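Local coordinates for pesticidal crystal protein Cry4Aa (Bacillus thuringiensis, PDB 2C9K), which is a mosquito-larvicidal, pore-forming toxin that binds midgut epithelial cells and promotes their colloid-osmotic lysis, at residues Tyr183-Cys197 with Leu239-Tyr251. Sequence-based numbering, arbitrary orientation.
Sequences YPVLTKAIEDYTNYC and LVALFPNYDVGKY
Asp247 OD2 is gripped from two directions: Tyr183 OH donates to it across the contact at 2.5 Å, and the backbone N of Lys250 donates at 2.9 Å from within its own loop. The two donors come from opposite faces of the carboxylate. The hydroxyl meets the syn side, 25° out of plane, whereas Lys250 N stands well above the carboxylate plane, closing an Asx motif over the turn. Tyr183 reaches this oxygen because its CG is anti to the backbone N (chi1 -169°); ring and carboxylate planes are 62° apart, with OD2 at the ring edge.

Further along helix 183-208, contacts become mostly apolar. Leu186 brings CD2 to 4.0 Å from Val248 CG2, the two side chains crossing at about a right angle. Ile190 lays CD1 against the 3-10 segment 243-246, lying 4.0 Å from Tyr246 CB and also touching the backbone around Phe243 O and Asp247 N. Thr194 turns OG1 back to its own helix, where it donates to Ile190 O at 2.7 Å; that oxygen also accepts from Thr194 N. Thr194 OG1 also lies at the edge of the Phe243 ring, 3.9 Å from Phe243 CD1. Val240 then divides its methyls, CG1 against Thr194 CG2 and CG2 against Cys197 CB at 3.7 Å.

Helix 140-164 also touches Tyr193, Phe243 and Val248, and its Asn148 ND2 hydrogen-bonds Tyr246 OH. The contact thus joins helix 183-208 to the end of helix 222-240 and the chain leaving it, in the helical N-terminal domain of the three-domain toxin. Its chemistry implies a largely apolar seam with one buried carboxylate at its end, whose negative charge is probably tempered by the hydroxyl and amide donors converging on OD2.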
ATOM      1  N   TYR A 183     -19.813   1.019 -19.270  1.00 42.45           N
ATOM      2  CA  TYR A 183     -18.669   0.116 -19.164  1.00 40.09           C
ATOM      3  C   TYR A 183     -17.450   0.502 -20.000  1.00 38.89           C
ATOM      4  O   TYR A 183     -16.321   0.314 -19.564  1.00 38.72           O
ATOM      5  CB  TYR A 183     -19.061  -1.329 -19.479  1.00 37.82           C
ATOM      6  CG  TYR A 183     -17.954  -2.291 -19.117  1.00 34.96           C
ATOM      7  CD1 TYR A 183     -17.365  -2.246 -17.854  1.00 34.20           C
ATOM      8  CD2 TYR A 183     -17.461  -3.212 -20.042  1.00 33.19           C
ATOM      9  CE1 TYR A 183     -16.311  -3.087 -17.521  1.00 33.63           C
ATOM     10  CE2 TYR A 183     -16.406  -4.059 -19.715  1.00 32.21           C
ATOM     11  CZ  TYR A 183     -15.839  -3.984 -18.453  1.00 31.96           C
ATOM     12  OH  TYR A 183     -14.794  -4.796 -18.117  1.00 32.18           O
ATOM     13  N   PRO A 184     -17.657   1.016 -21.220  0.50 38.36           N
ATOM     14  CA  PRO A 184     -16.463   1.381 -21.983  0.50 37.69           C
ATOM     15  C   PRO A 184     -15.788   2.578 -21.313  0.50 37.72           C
ATOM     16  O   PRO A 184     -14.570   2.730 -21.353  0.50 37.40           O
ATOM     17  CB  PRO A 184     -17.030   1.722 -23.355  0.50 37.57           C
ATOM     18  CG  PRO A 184     -18.219   0.811 -23.454  0.50 37.40           C
ATOM     19  CD  PRO A 184     -18.842   0.980 -22.095  1.00 37.81           C
ATOM     20  N   VAL A 185     -16.600   3.414 -20.681  1.00 38.36           N
ATOM     21  CA  VAL A 185     -16.111   4.606 -19.991  1.00 38.87           C
ATOM     22  C   VAL A 185     -15.493   4.281 -18.628  1.00 39.62           C
ATOM     23  O   VAL A 185     -14.519   4.920 -18.214  1.00 39.79           O
ATOM     24  CB  VAL A 185     -17.252   5.626 -19.780  1.00 37.28           C
ATOM     25  CG1 VAL A 185     -16.749   6.829 -19.015  1.00 35.44           C
ATOM     26  CG2 VAL A 185     -17.812   6.047 -21.115  1.00 38.54           C
ATOM     27  N   LEU A 186     -16.076   3.305 -17.928  1.00 38.52           N
ATOM     28  CA  LEU A 186     -15.592   2.890 -16.614  1.00 37.22           C
ATOM     29  C   LEU A 186     -14.153   2.464 -16.778  1.00 37.13           C
ATOM     30  O   LEU A 186     -13.264   2.872 -16.029  1.00 36.37           O
ATOM     31  CB  LEU A 186     -16.415   1.711 -16.100  1.00 36.41           C
ATOM     32  CG  LEU A 186     -15.913   0.979 -14.854  1.00 34.64           C
ATOM     33  CD1 LEU A 186     -15.773   1.949 -13.700  1.00 33.63           C
ATOM     34  CD2 LEU A 186     -16.885  -0.135 -14.505  1.00 33.91           C
ATOM     35  N   THR A 187     -13.947   1.634 -17.786  1.00 36.17           N
ATOM     36  CA  THR A 187     -12.640   1.124 -18.117  1.00 38.00           C
ATOM     37  C   THR A 187     -11.644   2.266 -18.367  1.00 38.58           C
ATOM     38  O   THR A 187     -10.663   2.400 -17.641  1.00 39.87           O
ATOM     39  CB  THR A 187     -12.758   0.210 -19.352  1.00 39.20           C
ATOM     40  OG1 THR A 187     -13.456  -0.985 -18.974  1.00 40.47           O
ATOM     41  CG2 THR A 187     -11.387  -0.140 -19.922  1.00 41.27           C
ATOM     42  N   LYS A 188     -11.906   3.094 -19.376  1.00 37.66           N
ATOM     43  CA  LYS A 188     -11.022   4.210 -19.707  1.00 36.02           C
ATOM     44  C   LYS A 188     -10.709   5.086 -18.496  1.00 35.29           C
ATOM     45  O   LYS A 188      -9.621   5.655 -18.404  1.00 36.18           O
ATOM     46  CB  LYS A 188     -11.646   5.072 -20.808  1.00 37.19           C
ATOM     47  CG  LYS A 188     -10.722   5.373 -21.985  1.00 38.65           C
ATOM     48  CD  LYS A 188     -10.236   4.077 -22.639  1.00 42.97           C
ATOM     49  CE  LYS A 188      -9.648   4.305 -24.032  1.00 45.83           C
ATOM     50  NZ  LYS A 188     -10.677   4.797 -25.022  1.00 47.67           N
ATOM     51  N   ALA A 189     -11.664   5.194 -17.575  1.00 34.02           N
ATOM     52  CA  ALA A 189     -11.489   5.997 -16.365  1.00 32.19           C
ATOM     53  C   ALA A 189     -10.508   5.326 -15.396  1.00 30.85           C
ATOM     54  O   ALA A 189      -9.732   6.007 -14.713  1.00 29.11           O
ATOM     55  CB  ALA A 189     -12.837   6.206 -15.682  1.00 32.68           C
ATOM     56  N   ILE A 190     -10.561   3.995 -15.332  1.00 28.65           N
ATOM     57  CA  ILE A 190      -9.667   3.221 -14.469  1.00 27.15           C
ATOM     58  C   ILE A 190      -8.255   3.365 -15.021  1.00 28.55           C
ATOM     59  O   ILE A 190      -7.288   3.529 -14.271  1.00 29.56           O
ATOM     60  CB  ILE A 190     -10.033   1.711 -14.463  1.00 24.43           C
ATOM     61  CG1 ILE A 190     -11.328   1.487 -13.683  1.00 23.65           C
ATOM     62  CG2 ILE A 190      -8.897   0.895 -13.875  1.00 20.28           C
ATOM     63  CD1 ILE A 190     -11.839   0.058 -13.738  1.00 20.22           C
ATOM     64  N   GLU A 191      -8.148   3.313 -16.344  1.00 28.08           N
ATOM     65  CA  GLU A 191      -6.857   3.432 -16.989  1.00 28.36           C
ATOM     66  C   GLU A 191      -6.274   4.837 -16.865  1.00 27.89           C
ATOM     67  O   GLU A 191      -5.135   5.000 -16.420  1.00 28.90           O
ATOM     68  CB  GLU A 191      -6.961   3.043 -18.463  1.00 28.45           C
ATOM     69  CG  GLU A 191      -5.626   3.105 -19.193  1.00 31.47           C
ATOM     70  CD  GLU A 191      -5.707   2.565 -20.602  1.00 32.67           C
ATOM     71  OE1 GLU A 191      -6.261   1.461 -20.784  1.00 36.21           O
ATOM     72  OE2 GLU A 191      -5.213   3.232 -21.529  1.00 33.40           O
ATOM     73  N   ASP A 192      -7.046   5.848 -17.249  0.50 25.63           N
ATOM     74  CA  ASP A 192      -6.559   7.219 -17.187  0.50 24.82           C
ATOM     75  C   ASP A 192      -6.194   7.675 -15.792  0.50 23.65           C
ATOM     76  O   ASP A 192      -5.127   8.242 -15.578  0.50 22.07           O
ATOM     77  CB  ASP A 192      -7.583   8.178 -17.779  0.50 26.58           C
ATOM     78  CG  ASP A 192      -7.752   7.993 -19.266  1.00 29.03           C
ATOM     79  OD1 ASP A 192      -6.884   7.342 -19.893  1.00 28.50           O
ATOM     80  OD2 ASP A 192      -8.750   8.511 -19.812  1.00 33.50           O
ATOM     81  N   TYR A 193      -7.085   7.435 -14.844  1.00 24.31           N
ATOM     82  CA  TYR A 193      -6.839   7.827 -13.462  1.00 25.23           C
ATOM     83  C   TYR A 193      -5.598   7.141 -12.894  1.00 25.29           C
ATOM     84  O   TYR A 193      -4.789   7.768 -12.217  1.00 25.33           O
ATOM     85  CB  TYR A 193      -8.069   7.513 -12.621  1.00 24.98           C
ATOM     86  CG  TYR A 193      -9.201   8.482 -12.868  1.00 27.42           C
ATOM     87  CD1 TYR A 193     -10.523   8.122 -12.624  1.00 28.04           C
ATOM     88  CD2 TYR A 193      -8.945   9.780 -13.317  1.00 28.14           C
ATOM     89  CE1 TYR A 193     -11.564   9.031 -12.822  1.00 28.78           C
ATOM     90  CE2 TYR A 193      -9.981  10.695 -13.513  1.00 26.77           C
ATOM     91  CZ  TYR A 193     -11.283  10.314 -13.264  1.00 27.13           C
ATOM     92  OH  TYR A 193     -12.304  11.218 -13.438  1.00 27.21           O
ATOM     93  N   THR A 194      -5.442   5.855 -13.180  1.00 25.96           N
ATOM     94  CA  THR A 194      -4.276   5.120 -12.709  1.00 25.64           C
ATOM     95  C   THR A 194      -3.003   5.755 -13.260  1.00 25.22           C
ATOM     96  O   THR A 194      -2.142   6.172 -12.495  1.00 25.51           O
ATOM     97  CB  THR A 194      -4.327   3.641 -13.144  1.00 24.84           C
ATOM     98  OG1 THR A 194      -5.363   2.968 -12.421  1.00 26.02           O
ATOM     99  CG2 THR A 194      -2.999   2.958 -12.862  1.00 24.98           C
ATOM    100  N   ASN A 195      -2.903   5.835 -14.586  1.00 24.40           N
ATOM    101  CA  ASN A 195      -1.734   6.406 -15.245  1.00 25.23           C
ATOM    102  C   ASN A 195      -1.425   7.855 -14.865  1.00 25.78           C
ATOM    103  O   ASN A 195      -0.261   8.255 -14.846  1.00 26.03           O
ATOM    104  CB  ASN A 195      -1.876   6.315 -16.770  1.00 26.08           C
ATOM    105  CG  ASN A 195      -1.874   4.876 -17.284  1.00 25.93           C
ATOM    106  OD1 ASN A 195      -1.068   4.053 -16.851  1.00 25.55           O
ATOM    107  ND2 ASN A 195      -2.773   4.578 -18.223  1.00 23.89           N
ATOM    108  N   TYR A 196      -2.453   8.644 -14.567  1.00 27.06           N
ATOM    109  CA  TYR A 196      -2.237  10.043 -14.206  1.00 26.49           C
ATOM    110  C   TYR A 196      -1.659  10.163 -12.808  1.00 27.85           C
ATOM    111  O   TYR A 196      -0.658  10.848 -12.608  1.00 29.79           O
ATOM    112  CB  TYR A 196      -3.538  10.841 -14.280  1.00 25.36           C
ATOM    113  CG  TYR A 196      -3.366  12.286 -13.852  1.00 26.94           C
ATOM    114  CD1 TYR A 196      -2.706  13.202 -14.675  1.00 26.96           C
ATOM    115  CD2 TYR A 196      -3.806  12.726 -12.602  1.00 25.37           C
ATOM    116  CE1 TYR A 196      -2.484  14.514 -14.263  1.00 24.43           C
ATOM    117  CE2 TYR A 196      -3.590  14.034 -12.182  1.00 25.02           C
ATOM    118  CZ  TYR A 196      -2.924  14.920 -13.021  1.00 25.28           C
ATOM    119  OH  TYR A 196      -2.668  16.207 -12.611  1.00 25.57           O
ATOM    120  N   CYS A 197      -2.300   9.508 -11.842  1.00 28.14           N
ATOM    121  CA  CYS A 197      -1.845   9.533 -10.452  1.00 28.13           C
ATOM    122  C   CYS A 197      -0.400   9.067 -10.342  1.00 28.33           C
ATOM    123  O   CYS A 197       0.417   9.695  -9.664  1.00 28.03           O
ATOM    124  CB  CYS A 197      -2.716   8.625  -9.584  1.00 28.23           C
ATOM    125  SG  CYS A 197      -4.430   9.162  -9.418  1.00 32.31           S
ATOM    126  N   LEU A 239      -4.875   3.705  -2.917  1.00 27.01           N
ATOM    127  CA  LEU A 239      -6.193   3.859  -3.506  1.00 26.80           C
ATOM    128  C   LEU A 239      -6.149   3.437  -4.984  1.00 27.36           C
ATOM    129  O   LEU A 239      -7.037   2.735  -5.464  1.00 29.91           O
ATOM    130  CB  LEU A 239      -6.640   5.312  -3.350  1.00 25.84           C
ATOM    131  CG  LEU A 239      -8.119   5.663  -3.497  1.00 27.36           C
ATOM    132  CD1 LEU A 239      -9.000   4.709  -2.674  1.00 25.16           C
ATOM    133  CD2 LEU A 239      -8.303   7.121  -3.048  1.00 25.55           C
ATOM    134  N   VAL A 240      -5.097   3.837  -5.689  1.00 26.15           N
ATOM    135  CA  VAL A 240      -4.932   3.494  -7.096  1.00 26.09           C
ATOM    136  C   VAL A 240      -4.780   1.988  -7.335  1.00 27.00           C
ATOM    137  O   VAL A 240      -5.174   1.475  -8.383  1.00 27.13           O
ATOM    138  CB  VAL A 240      -3.701   4.217  -7.688  1.00 26.76           C
ATOM    139  CG1 VAL A 240      -3.523   3.853  -9.163  1.00 25.22           C
ATOM    140  CG2 VAL A 240      -3.860   5.719  -7.515  1.00 26.17           C
ATOM    141  N   ALA A 241      -4.198   1.278  -6.371  1.00 27.71           N
ATOM    142  CA  ALA A 241      -4.005  -0.168  -6.496  1.00 26.93           C
ATOM    143  C   ALA A 241      -5.323  -0.958  -6.456  1.00 26.59           C
ATOM    144  O   ALA A 241      -5.387  -2.097  -6.916  1.00 26.87           O
ATOM    145  CB  ALA A 241      -3.072  -0.661  -5.400  1.00 25.53           C
ATOM    146  N   LEU A 242      -6.375  -0.352  -5.915  1.00 26.02           N
ATOM    147  CA  LEU A 242      -7.670  -1.023  -5.832  1.00 26.19           C
ATOM    148  C   LEU A 242      -8.596  -0.699  -7.013  1.00 26.10           C
ATOM    149  O   LEU A 242      -9.595  -1.393  -7.234  1.00 24.23           O
ATOM    150  CB  LEU A 242      -8.368  -0.645  -4.526  1.00 24.63           C
ATOM    151  CG  LEU A 242      -7.530  -0.874  -3.273  1.00 26.07           C
ATOM    152  CD1 LEU A 242      -8.236  -0.272  -2.058  1.00 25.67           C
ATOM    153  CD2 LEU A 242      -7.293  -2.365  -3.087  1.00 24.32           C
ATOM    154  N   PHE A 243      -8.258   0.347  -7.767  1.00 24.98           N
ATOM    155  CA  PHE A 243      -9.074   0.772  -8.908  1.00 24.04           C
ATOM    156  C   PHE A 243      -9.468  -0.349  -9.875  1.00 24.68           C
ATOM    157  O   PHE A 243     -10.598  -0.383 -10.380  1.00 24.49           O
ATOM    158  CB  PHE A 243      -8.351   1.881  -9.677  1.00 21.94           C
ATOM    159  CG  PHE A 243      -8.408   3.239  -9.007  1.00 19.21           C
ATOM    160  CD1 PHE A 243      -7.613   4.289  -9.468  1.00 15.55           C
ATOM    161  CD2 PHE A 243      -9.279   3.479  -7.949  1.00 15.95           C
ATOM    162  CE1 PHE A 243      -7.686   5.547  -8.891  1.00 15.15           C
ATOM    163  CE2 PHE A 243      -9.356   4.739  -7.365  1.00 15.27           C
ATOM    164  CZ  PHE A 243      -8.560   5.775  -7.836  1.00 13.77           C
ATOM    165  N   PRO A 244      -8.548  -1.289 -10.140  1.00 24.19           N
ATOM    166  CA  PRO A 244      -8.869  -2.380 -11.061  1.00 23.47           C
ATOM    167  C   PRO A 244     -10.044  -3.207 -10.591  1.00 22.68           C
ATOM    168  O   PRO A 244     -10.672  -3.896 -11.376  1.00 23.86           O
ATOM    169  CB  PRO A 244      -7.575  -3.186 -11.103  1.00 24.73           C
ATOM    170  CG  PRO A 244      -6.526  -2.147 -10.856  1.00 25.13           C
ATOM    171  CD  PRO A 244      -7.139  -1.364  -9.723  1.00 24.10           C
ATOM    172  N   ASN A 245     -10.332  -3.148  -9.300  1.00 23.69           N
ATOM    173  CA  ASN A 245     -11.448  -3.906  -8.747  1.00 24.64           C
ATOM    174  C   ASN A 245     -12.763  -3.301  -9.223  1.00 25.66           C
ATOM    175  O   ASN A 245     -13.801  -3.961  -9.203  1.00 26.24           O
ATOM    176  CB  ASN A 245     -11.399  -3.887  -7.218  1.00 23.84           C
ATOM    177  CG  ASN A 245     -10.123  -4.502  -6.660  1.00 25.60           C
ATOM    178  OD1 ASN A 245      -9.921  -4.530  -5.443  1.00 25.28           O
ATOM    179  ND2 ASN A 245      -9.258  -5.000  -7.542  1.00 24.56           N
ATOM    180  N   TYR A 246     -12.718  -2.042  -9.650  1.00 26.86           N
ATOM    181  CA  TYR A 246     -13.916  -1.374 -10.130  1.00 28.29           C
ATOM    182  C   TYR A 246     -14.307  -1.882 -11.511  1.00 29.58           C
ATOM    183  O   TYR A 246     -15.385  -1.555 -12.002  1.00 31.40           O
ATOM    184  CB  TYR A 246     -13.713   0.143 -10.189  1.00 29.18           C
ATOM    185  CG  TYR A 246     -13.708   0.838  -8.837  1.00 31.30           C
ATOM    186  CD1 TYR A 246     -14.806   0.749  -7.974  1.00 31.95           C
ATOM    187  CD2 TYR A 246     -12.611   1.591  -8.420  1.00 31.44           C
ATOM    188  CE1 TYR A 246     -14.807   1.390  -6.728  1.00 30.21           C
ATOM    189  CE2 TYR A 246     -12.608   2.234  -7.178  1.00 31.40           C
ATOM    190  CZ  TYR A 246     -13.705   2.126  -6.339  1.00 30.10           C
ATOM    191  OH  TYR A 246     -13.680   2.730  -5.100  1.00 28.26           O
ATOM    192  N   ASP A 247     -13.438  -2.677 -12.138  1.00 29.23           N
ATOM    193  CA  ASP A 247     -13.718  -3.217 -13.469  1.00 28.65           C
ATOM    194  C   ASP A 247     -14.735  -4.338 -13.370  1.00 28.31           C
ATOM    195  O   ASP A 247     -14.379  -5.513 -13.289  1.00 29.46           O
ATOM    196  CB  ASP A 247     -12.432  -3.736 -14.125  1.00 30.31           C
ATOM    197  CG  ASP A 247     -12.659  -4.269 -15.548  1.00 33.33           C
ATOM    198  OD1 ASP A 247     -11.731  -4.159 -16.381  1.00 35.73           O
ATOM    199  OD2 ASP A 247     -13.747  -4.811 -15.839  1.00 33.52           O
ATOM    200  N   VAL A 248     -16.005  -3.962 -13.373  1.00 26.05           N
ATOM    201  CA  VAL A 248     -17.097  -4.912 -13.282  1.00 23.69           C
ATOM    202  C   VAL A 248     -16.924  -6.083 -14.239  1.00 23.83           C
ATOM    203  O   VAL A 248     -17.440  -7.174 -14.005  1.00 25.14           O
ATOM    204  CB  VAL A 248     -18.426  -4.225 -13.582  1.00 21.84           C
ATOM    205  CG1 VAL A 248     -19.544  -5.249 -13.596  1.00 19.77           C
ATOM    206  CG2 VAL A 248     -18.673  -3.139 -12.557  1.00 19.39           C
ATOM    207  N   GLY A 249     -16.211  -5.857 -15.332  1.00 23.79           N
ATOM    208  CA  GLY A 249     -16.001  -6.933 -16.278  1.00 23.02           C
ATOM    209  C   GLY A 249     -15.120  -7.999 -15.665  1.00 22.70           C
ATOM    210  O   GLY A 249     -15.497  -9.167 -15.622  1.00 22.63           O
ATOM    211  N   LYS A 250     -13.955  -7.581 -15.178  0.50 21.68           N
ATOM    212  CA  LYS A 250     -12.977  -8.469 -14.560  0.50 21.67           C
ATOM    213  C   LYS A 250     -13.420  -9.089 -13.238  0.50 21.99           C
ATOM    214  O   LYS A 250     -13.188 -10.271 -13.002  0.50 20.56           O
ATOM    215  CB  LYS A 250     -11.677  -7.708 -14.332  0.50 23.46           C
ATOM    216  CG  LYS A 250     -10.995  -7.209 -15.597  1.00 26.57           C
ATOM    217  CD  LYS A 250      -9.915  -8.172 -16.061  1.00 27.97           C
ATOM    218  CE  LYS A 250     -10.473  -9.359 -16.830  1.00 29.63           C
ATOM    219  NZ  LYS A 250     -10.751  -9.020 -18.260  1.00 32.15           N
ATOM    220  N   TYR A 251     -14.041  -8.291 -12.373  1.00 23.71           N
ATOM    221  CA  TYR A 251     -14.497  -8.780 -11.067  1.00 25.03           C
ATOM    222  C   TYR A 251     -16.012  -8.628 -10.861  1.00 26.89           C
ATOM    223  O   TYR A 251     -16.476  -7.726 -10.160  1.00 27.90           O
ATOM    224  CB  TYR A 251     -13.734  -8.059  -9.950  1.00 24.65           C
ATOM    225  CG  TYR A 251     -12.224  -8.111 -10.119  1.00 26.04           C
ATOM    226  CD1 TYR A 251     -11.563  -7.211 -10.949  1.00 25.09           C
ATOM    227  CD2 TYR A 251     -11.465  -9.097  -9.487  1.00 26.36           C
ATOM    228  CE1 TYR A 251     -10.189  -7.293 -11.144  1.00 26.25           C
ATOM    229  CE2 TYR A 251     -10.084  -9.186  -9.678  1.00 25.79           C
ATOM    230  CZ  TYR A 251      -9.456  -8.282 -10.508  1.00 26.79           C
ATOM    231  OH  TYR A 251      -8.093  -8.363 -10.703  1.00 28.53           O
TER